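Local structure of ECF RNA polymerase sigma factor SigK (Mycobacterium tuberculosis, 4NQW) at residues V54-V58 with T71-Y76; L28-L32 with G91-W96; L32-A36 with A83-S88. The protein probably directs RNA polymerase to specific promoters to start transcription, as an extracytoplasmic function sigma factor held inactive by its anti-sigma factor RskA until that is removed. The contacts are given in a common frame with arbitrary orientation. Numbering follows the deposited sequence.

Contact 1: V54-V58 with T71-Y76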
loop_
_atom_site.group_PDB
_atom_site.type_symbol
_atom_site.label_atom_id
_atom_site.label_comp_id
_atom_site.label_asym_id
_atom_site.label_seq_id
_atom_site.Cartn_x
_atom_site.Cartn_y
_atom_site.Cartn_z
ATOM N N VAL A 54 -0.053 -7.368 -6.976
ATOM C CA VAL A 54 1.028 -7.405 -5.984
ATOM C C VAL A 54 2.392 -7.442 -6.675
ATOM O O VAL A 54 3.268 -6.627 -6.380
ATOM C CB VAL A 54 0.910 -8.608 -5.029
ATOM C CG1 VAL A 54 2.139 -8.697 -4.131
ATOM C CG2 VAL A 54 -0.350 -8.490 -4.185
ATOM N N TYR A 55 2.562 -8.391 -7.593
ATOM C CA TYR A 55 3.829 -8.552 -8.311
ATOM C C TYR A 55 4.198 -7.294 -9.097
ATOM O O TYR A 55 5.359 -6.885 -9.111
ATOM C CB TYR A 55 3.759 -9.750 -9.257
ATOM C CG TYR A 55 5.050 -10.026 -9.985
ATOM C CD1 TYR A 55 6.156 -10.534 -9.310
ATOM C CD2 TYR A 55 5.166 -9.793 -11.354
ATOM C CE1 TYR A 55 7.342 -10.796 -9.975
ATOM C CE2 TYR A 55 6.347 -10.050 -12.026
ATOM C CZ TYR A 55 7.429 -10.552 -11.332
ATOM O OH TYR A 55 8.602 -10.809 -11.994
ATOM N N GLY A 56 3.201 -6.691 -9.741
ATOM C CA GLY A 56 3.396 -5.457 -10.496
ATOM C C GLY A 56 3.828 -4.280 -9.640
ATOM O O GLY A 56 4.654 -3.469 -10.063
ATOM N N LEU A 57 3.271 -4.181 -8.436
ATOM C CA LEU A 57 3.655 -3.120 -7.511
ATOM C C LEU A 57 5.093 -3.321 -7.049
ATOM O O LEU A 57 5.896 -2.390 -7.080
ATOM C CB LEU A 57 2.720 -3.068 -6.296
ATOM C CG LEU A 57 3.114 -2.056 -5.212
ATOM C CD1 LEU A 57 3.246 -0.649 -5.781
ATOM C CD2 LEU A 57 2.106 -2.073 -4.076
ATOM N N VAL A 58 5.408 -4.543 -6.627
ATOM C CA VAL A 58 6.755 -4.880 -6.173
ATOM C C VAL A 58 7.777 -4.630 -7.288
ATOM O O VAL A 58 8.798 -3.977 -7.057
ATOM C CB VAL A 58 6.830 -6.335 -5.669
ATOM C CG1 VAL A 58 8.268 -6.742 -5.392
ATOM C CG2 VAL A 58 5.995 -6.498 -4.406
ATOM N N THR A 71 10.319 -11.241 -2.838
ATOM C CA THR A 71 9.499 -10.348 -2.021
ATOM C C THR A 71 8.021 -10.734 -2.101
ATOM O O THR A 71 7.327 -10.743 -1.086
ATOM C CB THR A 71 9.676 -8.881 -2.452
ATOM O OG1 THR A 71 11.067 -8.541 -2.429
ATOM C CG2 THR A 71 8.907 -7.937 -1.534
ATOM N N THR A 72 7.549 -11.058 -3.303
ATOM C CA THR A 72 6.163 -11.490 -3.502
ATOM C C THR A 72 5.847 -12.760 -2.704
ATOM O O THR A 72 4.760 -12.879 -2.140
ATOM C CB THR A 72 5.842 -11.696 -4.999
ATOM O OG1 THR A 72 6.014 -10.456 -5.698
ATOM C CG2 THR A 72 4.409 -12.175 -5.199
ATOM N N GLN A 73 6.797 -13.693 -2.653
ATOM C CA GLN A 73 6.661 -14.900 -1.829
ATOM C C GLN A 73 6.523 -14.557 -0.354
ATOM O O GLN A 73 5.653 -15.091 0.334
ATOM C CB GLN A 73 7.874 -15.816 -1.988
ATOM C CG GLN A 73 7.928 -16.585 -3.289
ATOM C CD GLN A 73 9.115 -17.528 -3.334
ATOM O OE1 GLN A 73 10.259 -17.109 -3.153
ATOM N NE2 GLN A 73 8.851 -18.805 -3.565
ATOM N N GLU A 74 7.404 -13.684 0.129
ATOM C CA GLU A 74 7.365 -13.235 1.518
ATOM C C GLU A 74 6.007 -12.625 1.847
ATOM O O GLU A 74 5.466 -12.854 2.927
ATOM C CB GLU A 74 8.474 -12.216 1.794
ATOM C CG GLU A 74 9.878 -12.804 1.829
ATOM C CD GLU A 74 10.965 -11.751 1.991
ATOM O OE1 GLU A 74 10.641 -10.555 2.168
ATOM O OE2 GLU A 74 12.155 -12.123 1.939
ATOM N N ILE A 75 5.461 -11.859 0.902
ATOM C CA ILE A 75 4.176 -11.183 1.086
ATOM C C ILE A 75 3.049 -12.192 1.283
ATOM O O ILE A 75 2.286 -12.086 2.239
ATOM C CB ILE A 75 3.852 -10.239 -0.095
ATOM C CG1 ILE A 75 4.829 -9.059 -0.099
ATOM C CG2 ILE A 75 2.430 -9.706 0.009
ATOM C CD1 ILE A 75 4.931 -8.315 -1.416
ATOM N N TYR A 76 2.955 -13.177 0.395
ATOM C CA TYR A 76 1.902 -14.193 0.494
ATOM C C TYR A 76 2.129 -15.194 1.631
ATOM O O TYR A 76 1.171 -15.808 2.108
ATOM C CB TYR A 76 1.699 -14.907 -0.846
ATOM C CG TYR A 76 0.974 -14.033 -1.841
ATOM C CD1 TYR A 76 1.656 -13.397 -2.873
ATOM C CD2 TYR A 76 -0.393 -13.814 -1.727
ATOM C CE1 TYR A 76 0.992 -12.581 -3.775
ATOM C CE2 TYR A 76 -1.065 -12.999 -2.620
ATOM C CZ TYR A 76 -0.370 -12.386 -3.642
ATOM O OH TYR A 76 -1.040 -11.581 -4.532
#
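Two helices of the sigma-70 domain-2, 42-62 and 65-82, meet here at 132° between their directions, the segment axes 10.1 Å apart at closest; Tyr55 and Thr72 bring their CA atoms to 6.1 Å. Val54 and Val58, one turn apart and both t, aim compact branched side chains at the partner. Ile75, extended (m,t), sets its tip over the notch formed by the two valines, CD1 lying 3.9 Å from Val54 CG1 and 3.7 Å from Val58 CG2. Tyr76, an m rotamer, starts out sideways, yet its ring swings back until OH, also hydrogen-bonded to Thr50, is 3.2 Å from Val54 CG2. Thr71 and Thr72 are also m, which turns each OG1 back to a carbonyl one turn earlier, of Tyr67 and Ser68. Val58 CG1 packs on Thr71 CB at 3.9 Å. The CA-CB bond of Tyr55 (t) runs sideways, and the ring turns its edge to Thr72 OG1, 3.6 Å from Tyr55 CD1. Both threonines belong to the motif that binds polymerase subunit RpoC, and RskA packs on Thr72 and Tyr76. No hydrogen bond crosses: the Thr71, Thr72 and Tyr76 hydroxyls are bonded elsewhere, and van der Waals contacts, mainly of Val54, Val58 and Ile75, join the segments.

Contact 2: L28-L32 with G91-W96; sequences LDALL and GSALAW
Build 28-32 as the opening turn of helix 28-34 and set 91-96 beside it, the CA atoms of Asp29 and Ala93 5.0 Å apart. Gly91 is fully extended (phi/psi 165/167), which glycine tolerates easily. Ser92 (-70/155) is the N-cap of helix 93-111: in rotamer p, its OG accepts from Ala95 N at 3.0 Å, and an acidic RskA side chain also hydrogen-bonds to it. Helical geometry starts at Ala93, whose backbone N donates to Asp29 OD1 at 2.7 Å. Asp29 (chi1 m) thus serves a first-turn amide with no carbonyl partner earlier in its own helix, where the helix dipole favours negative charge, and ties helix 28-34 to the start of helix 93-111. The small Ala93 CB lies 3.6 Å from both Leu28 O and Leu32 CD1. The CA-CB bond of Leu94 runs sideways (chi1 -137°, chi2 -140°), yet its CG lies 4.1 Å from Leu28 CD2 (Leu28 chi1 t, chi2 p). Trp96 (chi1 t, chi2 82°) brings CE3 to 3.4 Å from CD1 of Leu32 (chi1 -141°, chi2 t).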
loop_
_atom_site.group_PDB
_atom_site.type_symbol
_atom_site.label_atom_id
_atom_site.label_comp_id
_atom_site.label_asym_id
_atom_site.label_seq_id
_atom_site.Cartn_x
_atom_site.Cartn_y
_atom_site.Cartn_z
ATOM N N LEU A 28 -13.620 -11.136 -1.958
ATOM C CA LEU A 28 -12.188 -11.217 -1.671
ATOM C C LEU A 28 -11.951 -11.175 -0.160
ATOM O O LEU A 28 -11.003 -11.775 0.349
ATOM C CB LEU A 28 -11.452 -10.063 -2.362
ATOM C CG LEU A 28 -9.990 -10.236 -2.769
ATOM C CD1 LEU A 28 -9.740 -11.572 -3.452
ATOM C CD2 LEU A 28 -9.598 -9.091 -3.692
ATOM N N ASP A 29 -12.827 -10.460 0.544
ATOM C CA ASP A 29 -12.825 -10.429 2.004
ATOM C C ASP A 29 -13.206 -11.795 2.566
ATOM O O ASP A 29 -12.616 -12.257 3.543
ATOM C CB ASP A 29 -13.802 -9.365 2.516
ATOM C CG ASP A 29 -13.456 -7.967 2.028
ATOM O OD1 ASP A 29 -12.330 -7.501 2.294
ATOM O OD2 ASP A 29 -14.315 -7.331 1.380
ATOM N N ALA A 30 -14.195 -12.435 1.940
ATOM C CA ALA A 30 -14.626 -13.779 2.324
ATOM C C ALA A 30 -13.552 -14.831 2.038
ATOM O O ALA A 30 -13.416 -15.795 2.791
ATOM C CB ALA A 30 -15.924 -14.145 1.616
ATOM N N LEU A 31 -12.802 -14.650 0.952
ATOM C CA LEU A 31 -11.682 -15.541 0.632
ATOM C C LEU A 31 -10.590 -15.440 1.692
ATOM O O LEU A 31 -10.096 -16.458 2.175
ATOM C CB LEU A 31 -11.085 -15.223 -0.743
ATOM C CG LEU A 31 -11.864 -15.636 -1.994
ATOM C CD1 LEU A 31 -11.146 -15.126 -3.234
ATOM C CD2 LEU A 31 -12.052 -17.143 -2.081
ATOM N N LEU A 32 -10.225 -14.212 2.051
ATOM C CA LEU A 32 -9.200 -13.979 3.072
ATOM C C LEU A 32 -9.679 -14.473 4.439
ATOM O O LEU A 32 -8.881 -14.908 5.268
ATOM C CB LEU A 32 -8.832 -12.492 3.154
ATOM C CG LEU A 32 -7.352 -12.155 3.373
ATOM C CD1 LEU A 32 -7.203 -10.667 3.634
ATOM C CD2 LEU A 32 -6.716 -12.945 4.508
ATOM N N GLY A 91 -10.968 -2.344 6.913
ATOM C CA GLY A 91 -10.567 -2.074 5.532
ATOM C C GLY A 91 -10.709 -3.305 4.656
ATOM O O GLY A 91 -10.879 -4.415 5.160
ATOM N N SER A 92 -10.633 -3.112 3.342
ATOM C CA SER A 92 -10.796 -4.210 2.392
ATOM C C SER A 92 -9.617 -5.178 2.444
ATOM O O SER A 92 -8.510 -4.803 2.840
ATOM C CB SER A 92 -10.944 -3.670 0.969
ATOM O OG SER A 92 -9.750 -3.036 0.544
ATOM N N ALA A 93 -9.866 -6.420 2.040
ATOM C CA ALA A 93 -8.812 -7.428 1.926
ATOM C C ALA A 93 -7.741 -6.967 0.946
ATOM O O ALA A 93 -6.548 -7.176 1.172
ATOM C CB ALA A 93 -9.400 -8.755 1.472
ATOM N N LEU A 94 -8.181 -6.331 -0.136
ATOM C CA LEU A 94 -7.282 -5.835 -1.173
ATOM C C LEU A 94 -6.312 -4.803 -0.593
ATOM O O LEU A 94 -5.104 -4.888 -0.807
ATOM C CB LEU A 94 -8.082 -5.205 -2.324
ATOM C CG LEU A 94 -7.681 -5.497 -3.779
ATOM C CD1 LEU A 94 -7.807 -4.231 -4.616
ATOM C CD2 LEU A 94 -6.278 -6.065 -3.908
ATOM N N ALA A 95 -6.858 -3.837 0.143
ATOM C CA ALA A 95 -6.060 -2.794 0.789
ATOM C C ALA A 95 -5.098 -3.375 1.823
ATOM O O ALA A 95 -3.951 -2.941 1.925
ATOM C CB ALA A 95 -6.970 -1.763 1.441
ATOM N N TRP A 96 -5.577 -4.354 2.584
ATOM C CA TRP A 96 -4.763 -5.057 3.577
ATOM C C TRP A 96 -3.559 -5.733 2.916
ATOM O O TRP A 96 -2.442 -5.673 3.433
ATOM C CB TRP A 96 -5.635 -6.091 4.294
ATOM C CG TRP A 96 -5.000 -6.801 5.448
ATOM C CD1 TRP A 96 -4.890 -6.348 6.730
ATOM C CD2 TRP A 96 -4.431 -8.116 5.437
ATOM N NE1 TRP A 96 -4.272 -7.293 7.514
ATOM C CE2 TRP A 96 -3.979 -8.388 6.744
ATOM C CE3 TRP A 96 -4.249 -9.085 4.445
ATOM C CZ2 TRP A 96 -3.358 -9.589 7.087
ATOM C CZ3 TRP A 96 -3.633 -10.281 4.786
ATOM C CH2 TRP A 96 -3.196 -10.523 6.098
#

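Contact 3: L32-A36 with A83-S88; sequences LRRVA and ASEFDS
In the helical sigma-70 domain-2, the loop joining helices 65-82 and 93-111 is met by the end of the N-terminal helix 28-34. Residues 32-34 are helical, after which the chain leaves the helix, Val35 at -82/1 and Ala36 at phi -143°; opposite, 83-85 keep helical phi/psi, Phe86 (-64/131) and Asp87 (-131/108) are extended, and Ser88 returns to -63/-23. Ala36 and Ser84 are the nearest CA pair, at 5.4 Å. Apolar contacts centre on Ala83, whose lone methyl suits the crowding: its CB lies 3.5 Å from Leu32 CD2, 3.2 Å from Val35 CG2 and 3.8 Å from Ala36 CB. A CH-pi interaction accompanies them. Phe86, chi1 t and chi2 67°, offers one ring face to Leu32, whose chi1 of -141° falls between wells while chi2 is t; CD1 sits 3.8 Å from the ring centroid, 13° off the normal. The same ring meets Trp96 edge-to-face, so the loop is folded back on helix 93-111. The polar contact lies nearer the solvent. Although the CA-CB bond of Arg33 points away, the side chain (chi1 -135°, chi2 t, chi3 m, chi4 -78°) arches past Phe86, and NH1 donates to OG of Ser88 (chi1 p) at 3.1 Å.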
loop_
_atom_site.group_PDB
_atom_site.type_symbol
_atom_site.label_atom_id
_atom_site.label_comp_id
_atom_site.label_asym_id
_atom_site.label_seq_id
_atom_site.Cartn_x
_atom_site.Cartn_y
_atom_site.Cartn_z
ATOM N N LEU A 32 -10.225 -14.212 2.051
ATOM C CA LEU A 32 -9.200 -13.979 3.072
ATOM C C LEU A 32 -9.679 -14.473 4.439
ATOM O O LEU A 32 -8.881 -14.908 5.268
ATOM C CB LEU A 32 -8.832 -12.492 3.154
ATOM C CG LEU A 32 -7.352 -12.155 3.373
ATOM C CD1 LEU A 32 -7.203 -10.667 3.634
ATOM C CD2 LEU A 32 -6.716 -12.945 4.508
ATOM N N ARG A 33 -10.988 -14.404 4.666
ATOM C CA ARG A 33 -11.584 -14.901 5.904
ATOM C C ARG A 33 -11.445 -16.425 6.005
ATOM O O ARG A 33 -11.375 -16.975 7.106
ATOM C CB ARG A 33 -13.062 -14.497 5.993
ATOM C CG ARG A 33 -13.479 -13.963 7.354
ATOM C CD ARG A 33 -14.948 -13.565 7.371
ATOM N NE ARG A 33 -15.271 -12.576 6.340
ATOM C CZ ARG A 33 -15.009 -11.273 6.418
ATOM N NH1 ARG A 33 -14.405 -10.757 7.484
ATOM N NH2 ARG A 33 -15.353 -10.474 5.412
ATOM N N ARG A 34 -11.401 -17.097 4.856
ATOM C CA ARG A 34 -11.271 -18.552 4.818
ATOM C C ARG A 34 -9.825 -19.062 4.892
ATOM O O ARG A 34 -9.622 -20.247 5.160
ATOM C CB ARG A 34 -11.968 -19.122 3.576
ATOM C CG ARG A 34 -13.487 -19.027 3.625
ATOM C CD ARG A 34 -14.145 -19.917 2.583
ATOM N NE ARG A 34 -14.073 -21.333 2.949
ATOM C CZ ARG A 34 -14.902 -21.954 3.790
ATOM N NH1 ARG A 34 -15.899 -21.301 4.384
ATOM N NH2 ARG A 34 -14.730 -23.247 4.043
ATOM N N VAL A 35 -8.826 -18.199 4.680
ATOM C CA VAL A 35 -7.419 -18.652 4.726
ATOM C C VAL A 35 -6.853 -18.730 6.153
ATOM O O VAL A 35 -5.679 -19.057 6.336
ATOM C CB VAL A 35 -6.465 -17.829 3.807
ATOM C CG1 VAL A 35 -7.115 -17.528 2.464
ATOM C CG2 VAL A 35 -5.992 -16.547 4.474
ATOM N N ALA A 36 -7.675 -18.422 7.156
ATOM C CA ALA A 36 -7.299 -18.631 8.554
ATOM C C ALA A 36 -8.509 -19.084 9.368
ATOM O O ALA A 36 -9.164 -18.287 10.038
ATOM C CB ALA A 36 -6.694 -17.368 9.146
ATOM N N ALA A 83 -3.229 -13.876 8.432
ATOM C CA ALA A 83 -4.590 -13.674 7.911
ATOM C C ALA A 83 -5.645 -13.585 9.015
ATOM O O ALA A 83 -6.710 -13.001 8.811
ATOM C CB ALA A 83 -4.966 -14.774 6.933
ATOM N N SER A 84 -5.353 -14.178 10.172
ATOM C CA SER A 84 -6.249 -14.109 11.326
ATOM C C SER A 84 -6.325 -12.698 11.921
ATOM O O SER A 84 -7.293 -12.368 12.606
ATOM C CB SER A 84 -5.808 -15.106 12.400
ATOM O OG SER A 84 -4.477 -14.855 12.811
ATOM N N GLU A 85 -5.308 -11.876 11.662
ATOM C CA GLU A 85 -5.306 -10.474 12.094
ATOM C C GLU A 85 -6.240 -9.600 11.253
ATOM O O GLU A 85 -6.606 -8.502 11.677
ATOM C CB GLU A 85 -3.893 -9.886 12.033
ATOM C CG GLU A 85 -2.881 -10.572 12.940
ATOM C CD GLU A 85 -1.501 -9.932 12.884
ATOM O OE1 GLU A 85 -1.175 -9.277 11.870
ATOM O OE2 GLU A 85 -0.735 -10.093 13.858
ATOM N N PHE A 86 -6.609 -10.076 10.065
ATOM C CA PHE A 86 -7.461 -9.311 9.154
ATOM C C PHE A 86 -8.853 -9.055 9.732
ATOM O O PHE A 86 -9.510 -9.974 10.226
ATOM C CB PHE A 86 -7.591 -10.024 7.803
ATOM C CG PHE A 86 -8.571 -9.375 6.869
ATOM C CD1 PHE A 86 -8.320 -8.115 6.348
ATOM C CD2 PHE A 86 -9.746 -10.023 6.510
ATOM C CE1 PHE A 86 -9.224 -7.509 5.491
ATOM C CE2 PHE A 86 -10.653 -9.424 5.652
ATOM C CZ PHE A 86 -10.391 -8.166 5.141
ATOM N N ASP A 87 -9.283 -7.796 9.659
ATOM C CA ASP A 87 -10.618 -7.381 10.078
ATOM C C ASP A 87 -11.232 -6.542 8.957
ATOM O O ASP A 87 -10.822 -5.403 8.733
ATOM C CB ASP A 87 -10.533 -6.571 11.376
ATOM C CG ASP A 87 -11.900 -6.299 12.003
ATOM O OD1 ASP A 87 -12.940 -6.663 11.411
ATOM O OD2 ASP A 87 -11.930 -5.713 13.106
ATOM N N SER A 88 -12.213 -7.107 8.256
ATOM C CA SER A 88 -12.817 -6.441 7.096
ATOM C C SER A 88 -13.515 -5.130 7.459
ATOM O O SER A 88 -13.689 -4.261 6.604
ATOM C CB SER A 88 -13.805 -7.371 6.390
ATOM O OG SER A 88 -14.889 -7.698 7.238
#

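Contact 1 is the buried one, a helix-on-helix interface within domain-2 whose touching residues are all shielded; contacts 2 and 3 are partly buried and both fasten helix 28-34, which precedes helix 42-62 in the chain. Contact 1 lies apart, about 16 and 18 Å centre to centre from contacts 2 and 3 and touching neither. The latter two, only about 8 Å apart between centres, share Leu32 and are joined by Phe86, which packs against Asp29, Gly91, Ala93 and Trp96. The chemistry follows the setting: contact 1 has no hydrogen bond across it, whereas contacts 2 and 3 each add one to their apolar contacts, to a first-turn helix amide and to a partly exposed serine hydroxyl respectively.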